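Local coordinates for protein octopine dehydrogenase (PDB 3C7A) that catalyses the NADH-dependent reductive condensation of L-arginine with pyruvate to D-octopine, and the reverse oxidation of D-octopine with NAD+, at residues Thr2-Val7 and Gly26-Val31; Leu20-Asp25 and Val65-Lys70. All coordinates share one frame; numbering follows the deposited sequence.

Interaction 1: residues Thr2-Val7 and Gly26-Val31; sequences TVKVCV and GVEVRV. With EDO (1,2-ethanediol), chain G.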
ATOM      1  N   THR A   2      21.196   7.741 -21.059  1.00 17.80           N
ATOM      2  CA  THR A   2      20.748   6.484 -20.395  1.00 17.71           C
ATOM      3  C   THR A   2      20.120   6.785 -19.032  1.00 17.46           C
ATOM      4  O   THR A   2      20.725   7.466 -18.199  1.00 17.58           O
ATOM      5  CB  THR A   2      21.923   5.487 -20.219  1.00 17.84           C
ATOM      6  OG1 THR A   2      22.708   5.449 -21.417  1.00 18.27           O
ATOM      7  CG2 THR A   2      21.410   4.081 -19.910  1.00 17.81           C
ATOM      8  N   VAL A   3      18.903   6.282 -18.824  1.00 17.01           N
ATOM      9  CA  VAL A   3      18.217   6.378 -17.532  1.00 16.54           C
ATOM     10  C   VAL A   3      18.471   5.096 -16.733  1.00 16.17           C
ATOM     11  O   VAL A   3      18.247   3.990 -17.233  1.00 16.07           O
ATOM     12  CB  VAL A   3      16.690   6.618 -17.704  1.00 16.58           C
ATOM     13  CG1 VAL A   3      15.999   6.753 -16.350  1.00 16.50           C
ATOM     14  CG2 VAL A   3      16.425   7.858 -18.557  1.00 16.70           C
ATOM     15  N   LYS A   4      18.941   5.254 -15.494  1.00 15.69           N
ATOM     16  CA  LYS A   4      19.312   4.121 -14.638  1.00 15.33           C
ATOM     17  C   LYS A   4      18.292   3.873 -13.518  1.00 14.94           C
ATOM     18  O   LYS A   4      17.962   4.788 -12.757  1.00 14.81           O
ATOM     19  CB  LYS A   4      20.722   4.327 -14.070  1.00 15.48           C
ATOM     20  CG  LYS A   4      21.812   4.323 -15.140  1.00 16.00           C
ATOM     21  CD  LYS A   4      23.109   4.941 -14.656  1.00 17.14           C
ATOM     22  CE  LYS A   4      24.119   5.020 -15.794  1.00 18.11           C
ATOM     23  NZ  LYS A   4      25.416   5.620 -15.373  1.00 18.95           N
ATOM     24  N   VAL A   5      17.807   2.631 -13.431  1.00 14.49           N
ATOM     25  CA  VAL A   5      16.697   2.254 -12.537  1.00 13.98           C
ATOM     26  C   VAL A   5      17.040   1.049 -11.641  1.00 13.81           C
ATOM     27  O   VAL A   5      17.517   0.022 -12.132  1.00 13.71           O
ATOM     28  CB  VAL A   5      15.400   1.932 -13.354  1.00 13.98           C
ATOM     29  CG1 VAL A   5      14.224   1.599 -12.435  1.00 13.66           C
ATOM     30  CG2 VAL A   5      15.030   3.084 -14.290  1.00 13.79           C
ATOM     31  N   CYS A   6      16.785   1.181 -10.337  1.00 13.61           N
ATOM     32  CA  CYS A   6      16.946   0.075  -9.376  1.00 13.42           C
ATOM     33  C   CYS A   6      15.598  -0.407  -8.818  1.00 13.26           C
ATOM     34  O   CYS A   6      14.823   0.388  -8.275  1.00 13.31           O
ATOM     35  CB  CYS A   6      17.889   0.475  -8.229  1.00 13.41           C
ATOM     36  SG  CYS A   6      18.111  -0.774  -6.906  1.00 13.69           S
ATOM     37  N   VAL A   7      15.336  -1.708  -8.957  1.00 13.00           N
ATOM     38  CA  VAL A   7      14.117  -2.347  -8.436  1.00 12.83           C
ATOM     39  C   VAL A   7      14.432  -3.153  -7.164  1.00 12.73           C
ATOM     40  O   VAL A   7      15.349  -3.978  -7.162  1.00 12.66           O
ATOM     41  CB  VAL A   7      13.455  -3.281  -9.498  1.00 12.84           C
ATOM     42  CG1 VAL A   7      12.164  -3.899  -8.965  1.00 12.80           C
ATOM     43  CG2 VAL A   7      13.189  -2.533 -10.805  1.00 12.66           C
ATOM     44  N   GLY A  26      17.217   2.525 -24.269  1.00 16.88           N
ATOM     45  CA  GLY A  26      17.840   3.603 -23.496  1.00 16.84           C
ATOM     46  C   GLY A  26      17.678   3.518 -21.985  1.00 16.80           C
ATOM     47  O   GLY A  26      17.740   4.541 -21.295  1.00 16.83           O
ATOM     48  N   VAL A  27      17.479   2.303 -21.471  1.00 16.68           N
ATOM     49  CA  VAL A  27      17.289   2.069 -20.030  1.00 16.58           C
ATOM     50  C   VAL A  27      18.198   0.934 -19.525  1.00 16.57           C
ATOM     51  O   VAL A  27      18.347  -0.092 -20.195  1.00 16.52           O
ATOM     52  CB  VAL A  27      15.795   1.750 -19.690  1.00 16.57           C
ATOM     53  CG1 VAL A  27      15.599   1.509 -18.194  1.00 16.46           C
ATOM     54  CG2 VAL A  27      14.870   2.871 -20.163  1.00 16.42           C
ATOM     55  N   GLU A  28      18.796   1.134 -18.347  1.00 16.55           N
ATOM     56  CA  GLU A  28      19.614   0.118 -17.667  1.00 16.53           C
ATOM     57  C   GLU A  28      19.006  -0.252 -16.302  1.00 16.48           C
ATOM     58  O   GLU A  28      18.766   0.625 -15.464  1.00 16.39           O
ATOM     59  CB  GLU A  28      21.060   0.618 -17.504  1.00 16.56           C
ATOM     60  CG  GLU A  28      21.998  -0.331 -16.754  1.00 16.53           C
ATOM     61  CD  GLU A  28      23.356   0.291 -16.448  1.00 16.75           C
ATOM     62  OE1 GLU A  28      24.135   0.541 -17.396  1.00 17.33           O
ATOM     63  OE2 GLU A  28      23.653   0.519 -15.255  1.00 16.57           O
ATOM     64  N   VAL A  29      18.771  -1.548 -16.082  1.00 16.37           N
ATOM     65  CA  VAL A  29      18.070  -2.037 -14.882  1.00 16.32           C
ATOM     66  C   VAL A  29      18.971  -2.860 -13.947  1.00 16.32           C
ATOM     67  O   VAL A  29      19.688  -3.761 -14.396  1.00 16.20           O
ATOM     68  CB  VAL A  29      16.805  -2.877 -15.258  1.00 16.37           C
ATOM     69  CG1 VAL A  29      16.120  -3.449 -14.014  1.00 16.42           C
ATOM     70  CG2 VAL A  29      15.815  -2.043 -16.069  1.00 16.25           C
ATOM     71  N   ARG A  30      18.918  -2.542 -12.650  1.00 16.20           N
ATOM     72  CA  ARG A  30      19.595  -3.317 -11.603  1.00 16.23           C
ATOM     73  C   ARG A  30      18.592  -3.826 -10.561  1.00 15.95           C
ATOM     74  O   ARG A  30      17.691  -3.092 -10.154  1.00 15.96           O
ATOM     75  CB  ARG A  30      20.682  -2.479 -10.919  1.00 16.45           C
ATOM     76  CG  ARG A  30      21.763  -1.975 -11.864  1.00 17.40           C
ATOM     77  CD  ARG A  30      22.981  -1.448 -11.122  1.00 19.29           C
ATOM     78  NE  ARG A  30      22.778  -0.115 -10.551  1.00 21.06           N
ATOM     79  CZ  ARG A  30      22.825   1.026 -11.239  1.00 21.13           C
ATOM     80  NH1 ARG A  30      23.049   1.018 -12.549  1.00 21.08           N
ATOM     81  NH2 ARG A  30      22.636   2.179 -10.615  1.00 21.28           N
ATOM     82  N   VAL A  31      18.754  -5.080 -10.135  1.00 15.61           N
ATOM     83  CA  VAL A  31      17.851  -5.704  -9.156  1.00 15.35           C
ATOM     84  C   VAL A  31      18.562  -5.963  -7.819  1.00 15.11           C
ATOM     85  O   VAL A  31      19.655  -6.539  -7.790  1.00 15.04           O
ATOM     86  CB  VAL A  31      17.232  -7.031  -9.702  1.00 15.41           C
ATOM     87  CG1 VAL A  31      16.257  -7.645  -8.696  1.00 15.46           C
ATOM     88  CG2 VAL A  31      16.531  -6.799 -11.035  1.00 15.52           C
TER
HETATM   89  C1  EDO G 410      26.445  -2.410 -12.384  1.00 42.07           C
HETATM   90  O1  EDO G 410      26.845  -3.402 -13.338  1.00 42.23           O
HETATM   91  C2  EDO G 410      26.995  -1.052 -12.802  1.00 42.07           C
HETATM   92  O2  EDO G 410      26.480  -0.708 -14.093  1.00 41.97           O
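Val3 and Val27, Val5 and Val29, and Val7 and Val31 pair across two neighbouring parallel strands, with Lys4 opposite Glu28 and Cys6 opposite Arg30 on the other face of the sheet. Five backbone hydrogen bonds join the strands. Val3 N gives to Gly26 O at 3.2 Å and Glu28 N to Val3 O; Val5 N then gives to Glu28 O, Arg30 N to Val5 O and Val7 N to Arg30 O. The alternate groups turn outward: Lys4 N bonds to Asp84 OD2, and the backbone of Cys6 to Val85 and Ile87. Cys6 CA adds a CA-H...O contact of 3.3 Å to Arg30 O. On the valine face, Val5 CG2 meets Val27 CG1 at 4.2 Å, and Val7 also packs on Leu17 of helix 12-21. On the other face, Arg30 NH1 forms a salt bridge of 2.8 Å with Glu28 OE2, the carboxylate carbon lying at the edge of the guanidinium. A bend at chi3 (-77°) turns NE off the line of the chain, and NE donates to Ala79 O. Ethanediol O2 makes a weak hydrogen bond of 3.3 Å to Glu28 OE2. The contact pairs the two strands of the Rossmann-type beta-alpha-beta unit 3-8, 12-21, 27-32; the buried arginine's charge is probably balanced in part by Glu28, while NH2 is hydrogen-bonded outside the two segments.

Interaction 2: residues Leu20-Asp25 and Val65-Lys70; sequences LAASRD and VKSRPK
Ala22 and Ser23, at the C-terminal end of helix 12-21 and in the turn Ala21-Arg24, rest against Val65 and Ser67 at the end of strand 62-67. The contact between the segments is van der Waals in kind. Ala22 points its CB at the strand, where it lies 3.8 Å from Ser67 OG, and Ser67 CB sits 3.9 Å from Ala22 O. Ser23 presents both side-chain atoms to one methyl of Val65: OG is 4.0 Å from Val65 CG1, and CB only slightly farther. The side chain of Leu20 sets out facing off the strand, yet CD2 reaches 4.4 Å from Val65 CG2. The polar atoms are served on the helix side. Ser23 OG lies between the backbone N and carbonyl carbon (chi1 73°) and donates to Leu20 O at 2.7 Å, from 27° outside the carbonyl plane. Leu20 O also takes a weak bond from Ser23 N, and Arg24 N to Ala21 O is the weak bond of the type I turn. Ser67 OG is hydrogen-bonded to Gly19 O, which fastens strand to helix. An alanine in place of Ser23 would probably deprive Leu20 O of its short hydroxyl bond, leaving the weak one from Ser23 N. Hydroxyls thus meet main-chain carbonyls near the helix's C-terminal end while their carbons and neighbouring methyls fill this small surface junction between the Rossmann helix and the strand.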
ATOM      1  N   LEU A  20       9.458  -5.821 -17.960  1.00 13.03           N
ATOM      2  CA  LEU A  20       8.905  -4.775 -18.828  1.00 13.18           C
ATOM      3  C   LEU A  20       9.851  -3.582 -19.019  1.00 13.26           C
ATOM      4  O   LEU A  20      10.022  -3.096 -20.142  1.00 13.13           O
ATOM      5  CB  LEU A  20       7.534  -4.301 -18.320  1.00 13.20           C
ATOM      6  CG  LEU A  20       6.357  -5.289 -18.299  1.00 13.52           C
ATOM      7  CD1 LEU A  20       5.160  -4.680 -17.577  1.00 13.78           C
ATOM      8  CD2 LEU A  20       5.954  -5.755 -19.700  1.00 13.93           C
ATOM      9  N   ALA A  21      10.458  -3.124 -17.923  1.00 13.34           N
ATOM     10  CA  ALA A  21      11.373  -1.974 -17.941  1.00 13.58           C
ATOM     11  C   ALA A  21      12.658  -2.220 -18.740  1.00 13.75           C
ATOM     12  O   ALA A  21      13.148  -1.319 -19.429  1.00 13.72           O
ATOM     13  CB  ALA A  21      11.710  -1.537 -16.514  1.00 13.56           C
ATOM     14  N   ALA A  22      13.193  -3.437 -18.648  1.00 13.89           N
ATOM     15  CA  ALA A  22      14.439  -3.801 -19.335  1.00 14.14           C
ATOM     16  C   ALA A  22      14.277  -4.009 -20.846  1.00 14.33           C
ATOM     17  O   ALA A  22      15.270  -4.185 -21.559  1.00 14.28           O
ATOM     18  CB  ALA A  22      15.071  -5.034 -18.683  1.00 14.10           C
ATOM     19  N   SER A  23      13.035  -3.984 -21.328  1.00 14.60           N
ATOM     20  CA  SER A  23      12.755  -4.142 -22.758  1.00 14.93           C
ATOM     21  C   SER A  23      12.739  -2.809 -23.525  1.00 15.22           C
ATOM     22  O   SER A  23      12.639  -2.799 -24.757  1.00 15.25           O
ATOM     23  CB  SER A  23      11.441  -4.911 -22.974  1.00 14.94           C
ATOM     24  OG  SER A  23      10.305  -4.119 -22.659  1.00 14.82           O
ATOM     25  N   ARG A  24      12.847  -1.695 -22.796  1.00 15.42           N
ATOM     26  CA  ARG A  24      12.789  -0.354 -23.395  1.00 15.71           C
ATOM     27  C   ARG A  24      14.170   0.150 -23.825  1.00 15.99           C
ATOM     28  O   ARG A  24      15.157  -0.035 -23.108  1.00 15.96           O
ATOM     29  CB  ARG A  24      12.148   0.659 -22.428  1.00 15.65           C
ATOM     30  CG  ARG A  24      10.915   0.172 -21.649  1.00 15.50           C
ATOM     31  CD  ARG A  24       9.702  -0.096 -22.542  1.00 15.20           C
ATOM     32  NE  ARG A  24       8.535  -0.491 -21.753  1.00 15.00           N
ATOM     33  CZ  ARG A  24       7.409  -0.997 -22.254  1.00 15.09           C
ATOM     34  NH1 ARG A  24       7.276  -1.186 -23.562  1.00 15.13           N
ATOM     35  NH2 ARG A  24       6.411  -1.319 -21.439  1.00 14.53           N
ATOM     36  N   ASP A  25      14.226   0.797 -24.990  1.00 16.36           N
ATOM     37  CA  ASP A  25      15.466   1.383 -25.510  1.00 16.80           C
ATOM     38  C   ASP A  25      15.945   2.565 -24.661  1.00 16.78           C
ATOM     39  O   ASP A  25      15.175   3.482 -24.366  1.00 16.80           O
ATOM     40  CB  ASP A  25      15.288   1.831 -26.968  1.00 16.98           C
ATOM     41  CG  ASP A  25      15.232   0.664 -27.948  1.00 17.85           C
ATOM     42  OD1 ASP A  25      15.836  -0.398 -27.679  1.00 19.16           O
ATOM     43  OD2 ASP A  25      14.586   0.816 -29.004  1.00 18.89           O
ATOM     44  N   VAL A  65       6.729 -10.977 -23.885  1.00 26.57           N
ATOM     45  CA  VAL A  65       7.807  -9.981 -23.789  1.00 25.84           C
ATOM     46  C   VAL A  65       9.063 -10.629 -23.187  1.00 25.34           C
ATOM     47  O   VAL A  65       8.988 -11.279 -22.142  1.00 25.22           O
ATOM     48  CB  VAL A  65       7.387  -8.748 -22.928  1.00 25.87           C
ATOM     49  CG1 VAL A  65       8.478  -7.677 -22.927  1.00 25.73           C
ATOM     50  CG2 VAL A  65       6.068  -8.152 -23.417  1.00 25.95           C
ATOM     51  N   LYS A  66      10.206 -10.451 -23.853  1.00 24.74           N
ATOM     52  CA  LYS A  66      11.478 -11.055 -23.421  1.00 24.24           C
ATOM     53  C   LYS A  66      12.613 -10.033 -23.273  1.00 23.78           C
ATOM     54  O   LYS A  66      12.810  -9.189 -24.152  1.00 23.74           O
ATOM     55  CB  LYS A  66      11.906 -12.167 -24.390  1.00 24.26           C
ATOM     56  CG  LYS A  66      11.001 -13.395 -24.394  1.00 24.41           C
ATOM     57  CD  LYS A  66      11.549 -14.488 -25.301  1.00 24.41           C
ATOM     58  CE  LYS A  66      10.652 -15.715 -25.289  1.00 24.82           C
ATOM     59  NZ  LYS A  66      11.241 -16.851 -26.055  1.00 25.20           N
ATOM     60  N   SER A  67      13.355 -10.124 -22.165  1.00 23.19           N
ATOM     61  CA  SER A  67      14.476  -9.213 -21.871  1.00 22.65           C
ATOM     62  C   SER A  67      15.477  -9.788 -20.853  1.00 22.24           C
ATOM     63  O   SER A  67      15.247 -10.855 -20.278  1.00 22.08           O
ATOM     64  CB  SER A  67      13.954  -7.854 -21.385  1.00 22.72           C
ATOM     65  OG  SER A  67      13.242  -7.982 -20.165  1.00 22.73           O
ATOM     66  N   ARG A  68      16.582  -9.067 -20.639  1.00 21.72           N
ATOM     67  CA  ARG A  68      17.613  -9.448 -19.663  1.00 21.25           C
ATOM     68  C   ARG A  68      18.165  -8.241 -18.885  1.00 20.89           C
ATOM     69  O   ARG A  68      18.701  -7.310 -19.491  1.00 20.73           O
ATOM     70  CB  ARG A  68      18.768 -10.191 -20.352  1.00 21.32           C
ATOM     71  CG  ARG A  68      18.582 -11.701 -20.466  1.00 21.32           C
ATOM     72  CD  ARG A  68      19.701 -12.358 -21.284  1.00 21.31           C
ATOM     73  NE  ARG A  68      21.019 -12.261 -20.647  1.00 21.47           N
ATOM     74  CZ  ARG A  68      21.519 -13.149 -19.790  1.00 21.58           C
ATOM     75  NH1 ARG A  68      20.819 -14.222 -19.439  1.00 21.62           N
ATOM     76  NH2 ARG A  68      22.728 -12.964 -19.275  1.00 21.44           N
ATOM     77  N   PRO A  69      18.034  -8.257 -17.541  1.00 20.53           N
ATOM     78  CA  PRO A  69      18.589  -7.204 -16.677  1.00 20.25           C
ATOM     79  C   PRO A  69      20.122  -7.198 -16.643  1.00 19.92           C
ATOM     80  O   PRO A  69      20.753  -8.212 -16.954  1.00 19.81           O
ATOM     81  CB  PRO A  69      18.036  -7.555 -15.286  1.00 20.33           C
ATOM     82  CG  PRO A  69      16.922  -8.532 -15.530  1.00 20.55           C
ATOM     83  CD  PRO A  69      17.323  -9.279 -16.755  1.00 20.53           C
ATOM     84  N   LYS A  70      20.699  -6.060 -16.260  1.00 19.52           N
ATOM     85  CA  LYS A  70      22.155  -5.880 -16.196  1.00 19.22           C
ATOM     86  C   LYS A  70      22.810  -6.697 -15.071  1.00 18.90           C
ATOM     87  O   LYS A  70      23.816  -7.377 -15.303  1.00 18.78           O
ATOM     88  CB  LYS A  70      22.504  -4.387 -16.064  1.00 19.34           C
ATOM     89  CG  LYS A  70      23.999  -4.057 -15.966  1.00 19.75           C
ATOM     90  CD  LYS A  70      24.690  -4.115 -17.321  1.00 20.51           C
ATOM     91  CE  LYS A  70      26.172  -3.799 -17.198  1.00 21.21           C
ATOM     92  NZ  LYS A  70      26.877  -3.944 -18.504  1.00 21.65           N
TER

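From the N terminus, strand 3-8 leads into helix 12-21, and the chain returns along strand 27-32, where interaction 1 closes the beta-alpha-beta loop. Interaction 2 begins inside that loop, at the helix end and its turn, and closes about forty residues later on 65-70, so the two contacts cross along the sequence. Interaction 1 joins strands 3-8 and 27-32, and interaction 2 joins the helix's C-terminal end to the end of strand 62-67. They also touch directly: Val29 CG2 packs 3.9 Å from Ala22 N, and Val29 O probably accepts a hydrogen bond from Lys70 N, leading the chain into strand 71-73 beside strand 27-32.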